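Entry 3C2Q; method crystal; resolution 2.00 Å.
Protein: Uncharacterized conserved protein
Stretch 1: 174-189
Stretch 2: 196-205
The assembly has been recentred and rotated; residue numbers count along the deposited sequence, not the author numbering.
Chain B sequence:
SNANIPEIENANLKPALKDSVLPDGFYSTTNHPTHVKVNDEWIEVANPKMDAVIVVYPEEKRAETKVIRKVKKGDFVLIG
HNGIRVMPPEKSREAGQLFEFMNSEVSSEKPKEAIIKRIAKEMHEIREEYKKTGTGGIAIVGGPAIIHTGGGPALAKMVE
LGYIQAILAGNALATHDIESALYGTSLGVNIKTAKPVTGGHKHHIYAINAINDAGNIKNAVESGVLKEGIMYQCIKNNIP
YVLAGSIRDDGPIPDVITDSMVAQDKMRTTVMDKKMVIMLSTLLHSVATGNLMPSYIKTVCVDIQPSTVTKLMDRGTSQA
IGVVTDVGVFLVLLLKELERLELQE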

ATOM      1  N   ALA B 174      -7.748 -13.223  20.009  1.00 18.94           N
ATOM      2  CA  ALA B 174      -7.834 -14.222  21.091  1.00 19.76           C
ATOM      3  C   ALA B 174      -7.994 -15.625  20.559  1.00 19.56           C
ATOM      4  O   ALA B 174      -7.307 -16.543  21.040  1.00 20.10           O
ATOM      5  CB  ALA B 174      -8.967 -13.888  22.064  1.00 19.33           C
ATOM      6  N   THR B 175      -8.865 -15.810  19.574  1.00 19.31           N
ATOM      7  CA  THR B 175      -9.151 -17.166  19.111  1.00 19.94           C
ATOM      8  C   THR B 175      -8.023 -17.759  18.264  1.00 19.68           C
ATOM      9  O   THR B 175      -7.795 -18.963  18.332  1.00 18.81           O
ATOM     10  CB  THR B 175     -10.521 -17.321  18.378  1.00 20.48           C
ATOM     11  OG1 THR B 175     -10.531 -16.512  17.176  1.00 21.40           O
ATOM     12  CG2 THR B 175     -11.677 -16.913  19.315  1.00 20.67           C
ATOM     13  N   HIS B 176      -7.310 -16.930  17.485  1.00 17.99           N
ATOM     14  CA  HIS B 176      -6.105 -17.442  16.795  1.00 17.82           C
ATOM     15  C   HIS B 176      -4.927 -17.696  17.710  1.00 16.98           C
ATOM     16  O   HIS B 176      -4.170 -18.645  17.468  1.00 16.78           O
ATOM     17  CB  HIS B 176      -5.696 -16.598  15.566  1.00 18.25           C
ATOM     18  CG  HIS B 176      -6.705 -16.657  14.443  1.00 17.78           C
ATOM     19  ND1 HIS B 176      -7.014 -17.827  13.773  1.00 18.27           N
ATOM     20  CD2 HIS B 176      -7.470 -15.690  13.881  1.00 17.45           C
ATOM     21  CE1 HIS B 176      -7.918 -17.574  12.840  1.00 19.64           C
ATOM     22  NE2 HIS B 176      -8.229 -16.288  12.903  1.00 17.40           N
ATOM     23  N   ASP B 177      -4.758 -16.855  18.731  1.00 16.72           N
ATOM     24  CA  ASP B 177      -3.777 -17.126  19.790  1.00 18.13           C
ATOM     25  C   ASP B 177      -4.075 -18.523  20.385  1.00 18.68           C
ATOM     26  O   ASP B 177      -3.181 -19.366  20.554  1.00 18.12           O
ATOM     27  CB  ASP B 177      -3.836 -16.052  20.880  1.00 17.54           C
ATOM     28  CG  ASP B 177      -2.986 -16.403  22.126  1.00 21.95           C
ATOM     29  OD1 ASP B 177      -1.729 -16.525  22.040  1.00 18.31           O
ATOM     30  OD2 ASP B 177      -3.591 -16.522  23.216  1.00 21.23           O
ATOM     31  N   ILE B 178      -5.349 -18.774  20.655  1.00 18.69           N
ATOM     32  CA  ILE B 178      -5.745 -20.032  21.281  1.00 19.30           C
ATOM     33  C   ILE B 178      -5.618 -21.208  20.321  1.00 18.69           C
ATOM     34  O   ILE B 178      -5.147 -22.281  20.719  1.00 20.06           O
ATOM     35  CB  ILE B 178      -7.158 -19.890  21.924  1.00 19.08           C
ATOM     36  CG1 ILE B 178      -7.019 -18.993  23.159  1.00 17.14           C
ATOM     37  CG2 ILE B 178      -7.735 -21.320  22.278  1.00 19.73           C
ATOM     38  CD1 ILE B 178      -8.322 -18.359  23.677  1.00 19.45           C
ATOM     39  N   GLU B 179      -5.992 -21.009  19.054  1.00 18.46           N
ATOM     40  CA  GLU B 179      -5.690 -21.969  17.991  1.00 18.56           C
ATOM     41  C   GLU B 179      -4.230 -22.376  17.986  1.00 18.92           C
ATOM     42  O   GLU B 179      -3.910 -23.579  17.817  1.00 17.14           O
ATOM     43  CB  GLU B 179      -6.036 -21.424  16.593  1.00 18.48           C
ATOM     44  CG  GLU B 179      -5.951 -22.458  15.503  1.00 18.80           C
ATOM     45  CD  GLU B 179      -5.890 -21.852  14.089  1.00 19.56           C
ATOM     46  OE1 GLU B 179      -6.307 -20.675  13.893  1.00 21.32           O
ATOM     47  OE2 GLU B 179      -5.419 -22.543  13.159  1.00 17.26           O
ATOM     48  N   SER B 180      -3.334 -21.393  18.124  1.00 19.37           N
ATOM     49  CA  SER B 180      -1.921 -21.728  18.032  1.00 20.25           C
ATOM     50  C   SER B 180      -1.483 -22.459  19.307  1.00 19.41           C
ATOM     51  O   SER B 180      -0.659 -23.364  19.236  1.00 19.22           O
ATOM     52  CB  SER B 180      -1.027 -20.503  17.704  1.00 20.78           C
ATOM     53  OG  SER B 180      -1.084 -19.574  18.760  1.00 27.02           O
ATOM     54  N   ALA B 181      -2.059 -22.099  20.450  1.00 19.62           N
ATOM     55  CA  ALA B 181      -1.754 -22.801  21.707  1.00 20.19           C
ATOM     56  C   ALA B 181      -2.208 -24.260  21.663  1.00 20.80           C
ATOM     57  O   ALA B 181      -1.443 -25.156  22.029  1.00 20.76           O
ATOM     58  CB  ALA B 181      -2.369 -22.068  22.902  1.00 19.72           C
ATOM     59  N   LEU B 182      -3.422 -24.509  21.181  1.00 20.75           N
ATOM     60  CA  LEU B 182      -3.975 -25.865  21.148  1.00 21.20           C
ATOM     61  C   LEU B 182      -3.403 -26.699  20.042  1.00 21.37           C
ATOM     62  O   LEU B 182      -3.120 -27.886  20.240  1.00 21.01           O
ATOM     63  CB  LEU B 182      -5.506 -25.846  21.009  1.00 21.04           C
ATOM     64  CG  LEU B 182      -6.260 -25.209  22.171  1.00 22.87           C
ATOM     65  CD1 LEU B 182      -7.763 -25.246  21.842  1.00 23.18           C
ATOM     66  CD2 LEU B 182      -5.998 -25.917  23.466  1.00 28.54           C
ATOM     67  N   TYR B 183      -3.268 -26.108  18.847  1.00 19.79           N
ATOM     68  CA  TYR B 183      -2.932 -26.867  17.651  1.00 19.82           C
ATOM     69  C   TYR B 183      -1.624 -26.524  16.926  1.00 19.02           C
ATOM     70  O   TYR B 183      -1.264 -27.191  15.950  1.00 18.61           O
ATOM     71  CB  TYR B 183      -4.093 -26.814  16.659  1.00 20.41           C
ATOM     72  CG  TYR B 183      -5.395 -27.211  17.315  1.00 23.29           C
ATOM     73  CD1 TYR B 183      -5.603 -28.527  17.761  1.00 24.13           C
ATOM     74  CD2 TYR B 183      -6.391 -26.269  17.545  1.00 23.57           C
ATOM     75  CE1 TYR B 183      -6.766 -28.877  18.399  1.00 26.86           C
ATOM     76  CE2 TYR B 183      -7.566 -26.613  18.191  1.00 25.17           C
ATOM     77  CZ  TYR B 183      -7.752 -27.913  18.602  1.00 27.13           C
ATOM     78  OH  TYR B 183      -8.918 -28.259  19.241  1.00 28.09           O
ATOM     79  N   GLY B 184      -0.957 -25.466  17.349  1.00 19.07           N
ATOM     80  CA  GLY B 184       0.284 -25.068  16.674  1.00 19.09           C
ATOM     81  C   GLY B 184       0.087 -24.278  15.367  1.00 19.28           C
ATOM     82  O   GLY B 184       1.081 -24.019  14.641  1.00 19.81           O
ATOM     83  N   THR B 185      -1.162 -23.891  15.073  1.00 18.05           N
ATOM     84  CA  THR B 185      -1.482 -23.165  13.817  1.00 17.92           C
ATOM     85  C   THR B 185      -2.254 -21.841  14.026  1.00 18.27           C
ATOM     86  O   THR B 185      -2.849 -21.604  15.081  1.00 17.29           O
ATOM     87  CB  THR B 185      -2.365 -24.020  12.863  1.00 16.81           C
ATOM     88  OG1 THR B 185      -3.601 -24.338  13.519  1.00 18.52           O
ATOM     89  CG2 THR B 185      -1.681 -25.312  12.472  1.00 18.50           C
ATOM     90  N   SER B 186      -2.240 -20.996  12.992  1.00 18.50           N
ATOM     91  CA  SER B 186      -3.155 -19.861  12.900  1.00 20.14           C
ATOM     92  C   SER B 186      -3.658 -19.896  11.482  1.00 19.84           C
ATOM     93  O   SER B 186      -2.853 -19.937  10.538  1.00 20.02           O
ATOM     94  CB  SER B 186      -2.426 -18.549  13.179  1.00 20.53           C
ATOM     95  OG  SER B 186      -3.366 -17.469  13.278  1.00 22.07           O
ATOM     96  N   LEU B 187      -4.976 -19.965  11.335  1.00 21.61           N
ATOM     97  CA  LEU B 187      -5.577 -20.181  10.030  1.00 23.46           C
ATOM     98  C   LEU B 187      -5.119 -21.528   9.427  1.00 22.95           C
ATOM     99  O   LEU B 187      -5.060 -21.684   8.192  1.00 21.85           O
ATOM    100  CB  LEU B 187      -5.172 -19.016   9.092  1.00 24.63           C
ATOM    101  CG  LEU B 187      -5.737 -17.619   9.387  1.00 28.95           C
ATOM    102  CD1 LEU B 187      -5.162 -16.591   8.378  1.00 31.79           C
ATOM    103  CD2 LEU B 187      -7.237 -17.684   9.314  1.00 32.66           C
ATOM    104  N   GLY B 188      -4.743 -22.483  10.288  1.00 21.39           N
ATOM    105  CA  GLY B 188      -4.322 -23.790   9.784  1.00 20.04           C
ATOM    106  C   GLY B 188      -2.904 -23.824   9.284  1.00 19.85           C
ATOM    107  O   GLY B 188      -2.489 -24.826   8.724  1.00 20.44           O
ATOM    108  N   VAL B 189      -2.157 -22.726   9.459  1.00 19.60           N
ATOM    109  CA  VAL B 189      -0.764 -22.665   9.039  1.00 19.16           C
ATOM    110  C   VAL B 189       0.119 -22.835  10.261  1.00 18.12           C
ATOM    111  O   VAL B 189      -0.044 -22.134  11.236  1.00 17.75           O
ATOM    112  CB  VAL B 189      -0.420 -21.321   8.280  1.00 19.87           C
ATOM    113  CG1 VAL B 189       1.062 -21.283   7.929  1.00 21.10           C
ATOM    114  CG2 VAL B 189      -1.266 -21.203   6.987  1.00 21.44           C
ATOM    115  N   PRO B 196       1.034 -25.091   5.764  1.00 23.91           N
ATOM    116  CA  PRO B 196      -0.299 -25.526   6.106  1.00 25.12           C
ATOM    117  C   PRO B 196      -0.217 -26.978   6.584  1.00 25.28           C
ATOM    118  O   PRO B 196       0.673 -27.749   6.158  1.00 26.23           O
ATOM    119  CB  PRO B 196      -1.082 -25.445   4.782  1.00 25.32           C
ATOM    120  CG  PRO B 196      -0.077 -25.391   3.719  1.00 27.26           C
ATOM    121  CD  PRO B 196       1.194 -24.839   4.315  1.00 25.45           C
ATOM    122  N   VAL B 197      -1.091 -27.330   7.500  1.00 24.97           N
ATOM    123  CA  VAL B 197      -1.125 -28.713   7.987  1.00 24.78           C
ATOM    124  C   VAL B 197      -2.428 -29.370   7.495  1.00 25.88           C
ATOM    125  O   VAL B 197      -3.441 -28.675   7.270  1.00 24.81           O
ATOM    126  CB  VAL B 197      -0.999 -28.751   9.525  1.00 24.89           C
ATOM    127  CG1 VAL B 197       0.293 -28.081   9.968  1.00 22.86           C
ATOM    128  CG2 VAL B 197      -2.174 -28.090  10.185  1.00 23.82           C
ATOM    129  N   THR B 198      -2.410 -30.695   7.316  1.00 26.47           N
ATOM    130  CA  THR B 198      -3.611 -31.419   6.868  1.00 27.51           C
ATOM    131  C   THR B 198      -4.738 -31.196   7.877  1.00 26.99           C
ATOM    132  O   THR B 198      -4.538 -31.319   9.077  1.00 26.93           O
ATOM    133  CB  THR B 198      -3.334 -32.937   6.632  1.00 27.71           C
ATOM    134  OG1 THR B 198      -2.608 -33.464   7.734  1.00 32.92           O
ATOM    135  CG2 THR B 198      -2.481 -33.123   5.429  1.00 30.54           C
ATOM    136  N   GLY B 199      -5.903 -30.771   7.386  1.00 27.87           N
ATOM    137  CA  GLY B 199      -7.057 -30.480   8.258  1.00 28.40           C
ATOM    138  C   GLY B 199      -6.941 -29.199   9.096  1.00 27.59           C
ATOM    139  O   GLY B 199      -7.790 -28.932   9.947  1.00 26.81           O
ATOM    140  N   GLY B 200      -5.890 -28.401   8.861  1.00 26.66           N
ATOM    141  CA  GLY B 200      -5.677 -27.171   9.625  1.00 25.78           C
ATOM    142  C   GLY B 200      -6.800 -26.150   9.529  1.00 26.00           C
ATOM    143  O   GLY B 200      -6.980 -25.324  10.433  1.00 25.88           O
ATOM    144  N   HIS B 201      -7.577 -26.222   8.458  1.00 26.77           N
ATOM    145  CA  HIS B 201      -8.723 -25.323   8.242  1.00 28.38           C
ATOM    146  C   HIS B 201      -9.802 -25.467   9.320  1.00 27.96           C
ATOM    147  O   HIS B 201     -10.618 -24.550   9.524  1.00 27.88           O
ATOM    148  CB  HIS B 201      -9.330 -25.522   6.841  1.00 29.27           C
ATOM    149  CG  HIS B 201      -9.749 -26.925   6.570  1.00 33.72           C
ATOM    150  ND1 HIS B 201     -11.057 -27.339   6.686  1.00 38.16           N
ATOM    151  CD2 HIS B 201      -9.032 -28.021   6.227  1.00 35.59           C
ATOM    152  CE1 HIS B 201     -11.129 -28.632   6.423  1.00 40.15           C
ATOM    153  NE2 HIS B 201      -9.915 -29.068   6.139  1.00 39.39           N
ATOM    154  N   LYS B 202      -9.779 -26.595  10.029  1.00 26.10           N
ATOM    155  CA  LYS B 202     -10.696 -26.839  11.132  1.00 24.92           C
ATOM    156  C   LYS B 202     -10.189 -26.328  12.468  1.00 22.81           C
ATOM    157  O   LYS B 202     -10.973 -26.190  13.393  1.00 22.53           O
ATOM    158  CB  LYS B 202     -10.976 -28.350  11.276  1.00 25.48           C
ATOM    159  CG  LYS B 202     -11.961 -28.939  10.244  1.00 29.15           C
ATOM    160  CD  LYS B 202     -13.429 -28.645  10.644  1.00 32.81           C
ATOM    161  CE  LYS B 202     -14.284 -29.879  10.455  1.00 32.96           C
ATOM    162  NZ  LYS B 202     -15.754 -29.644  10.375  1.00 33.01           N
ATOM    163  N   HIS B 203      -8.899 -26.021  12.595  1.00 20.95           N
ATOM    164  CA  HIS B 203      -8.384 -25.730  13.934  1.00 20.07           C
ATOM    165  C   HIS B 203      -9.025 -24.513  14.581  1.00 19.44           C
ATOM    166  O   HIS B 203      -9.191 -24.459  15.785  1.00 19.04           O
ATOM    167  CB  HIS B 203      -6.846 -25.598  13.942  1.00 19.33           C
ATOM    168  CG  HIS B 203      -6.127 -26.858  13.550  1.00 21.09           C
ATOM    169  ND1 HIS B 203      -4.766 -26.892  13.325  1.00 18.80           N
ATOM    170  CD2 HIS B 203      -6.568 -28.132  13.399  1.00 21.50           C
ATOM    171  CE1 HIS B 203      -4.405 -28.124  13.002  1.00 22.15           C
ATOM    172  NE2 HIS B 203      -5.480 -28.895  13.038  1.00 21.90           N
ATOM    173  N   HIS B 204      -9.301 -23.491  13.787  1.00 18.90           N
ATOM    174  CA  HIS B 204      -9.881 -22.275  14.329  1.00 18.74           C
ATOM    175  C   HIS B 204     -11.257 -22.507  15.001  1.00 19.34           C
ATOM    176  O   HIS B 204     -11.461 -22.114  16.165  1.00 19.61           O
ATOM    177  CB  HIS B 204      -9.960 -21.179  13.247  1.00 19.41           C
ATOM    178  CG  HIS B 204     -10.353 -19.867  13.806  1.00 18.55           C
ATOM    179  ND1 HIS B 204     -11.188 -18.991  13.147  1.00 22.07           N
ATOM    180  CD2 HIS B 204     -10.049 -19.287  14.996  1.00 19.94           C
ATOM    181  CE1 HIS B 204     -11.374 -17.921  13.902  1.00 21.26           C
ATOM    182  NE2 HIS B 204     -10.694 -18.074  15.030  1.00 21.23           N
ATOM    183  N   ILE B 205     -12.177 -23.156  14.294  1.00 20.39           N
ATOM    184  CA  ILE B 205     -13.474 -23.540  14.925  1.00 20.78           C
ATOM    185  C   ILE B 205     -13.294 -24.536  16.083  1.00 21.39           C
ATOM    186  O   ILE B 205     -14.006 -24.433  17.094  1.00 21.75           O
ATOM    187  CB  ILE B 205     -14.542 -24.020  13.887  1.00 20.99           C
ATOM    188  CG1 ILE B 205     -15.948 -24.155  14.495  1.00 20.54           C
ATOM    189  CG2 ILE B 205     -14.117 -25.290  13.147  1.00 21.88           C
ATOM    190  CD1 ILE B 205     -16.507 -22.887  15.148  1.00 20.43           C
TER
HETATM  191  O   HOH W   1      -7.953 -22.972  11.269  1.00 19.59           O

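Which polar bonds tie the helix of 174-183 and its following strand to the second stretch? Two histidines donate to threonine hydroxyls: His204 NE2 lies 2.7 Å from Thr175 OG1, and His203 ND1 lies 2.8 Å from Thr185 OG1. Each hydroxyl sits at the edge of its imidazole, near the ring plane, where a ring nitrogen can direct its proton.

What holds Thr185 in place to accept? Its OG1 donates in turn to Glu179 OE2 at 2.6 Å, forming a relay from His203 to the buried carboxylate. Glu179 OE1 also accepts from His176 ND1 at 2.9 Å. A water extends the network, accepting from His204 N and donating to Gly200 O, with a weak bond to Glu179 OE2.

How do the backbones meet? Val197 N donates to Gly188 O at 3.1 Å, beside the single bridge between Val189 and Pro196. Gly188 CA approaches Gly200 O to 3.1 Å, and a CB on Gly188 would lie 2.6 Å from Gly200 C, a clash.

What packs around these bonds? The His176 and His204 rings stack face to face, with centroids 3.9 Å apart, while Tyr183 stacks offset on His203 and sets its CB over that ring's face. Farther along, Thr185 CG2 meets Val197 CG2 at 3.6 Å.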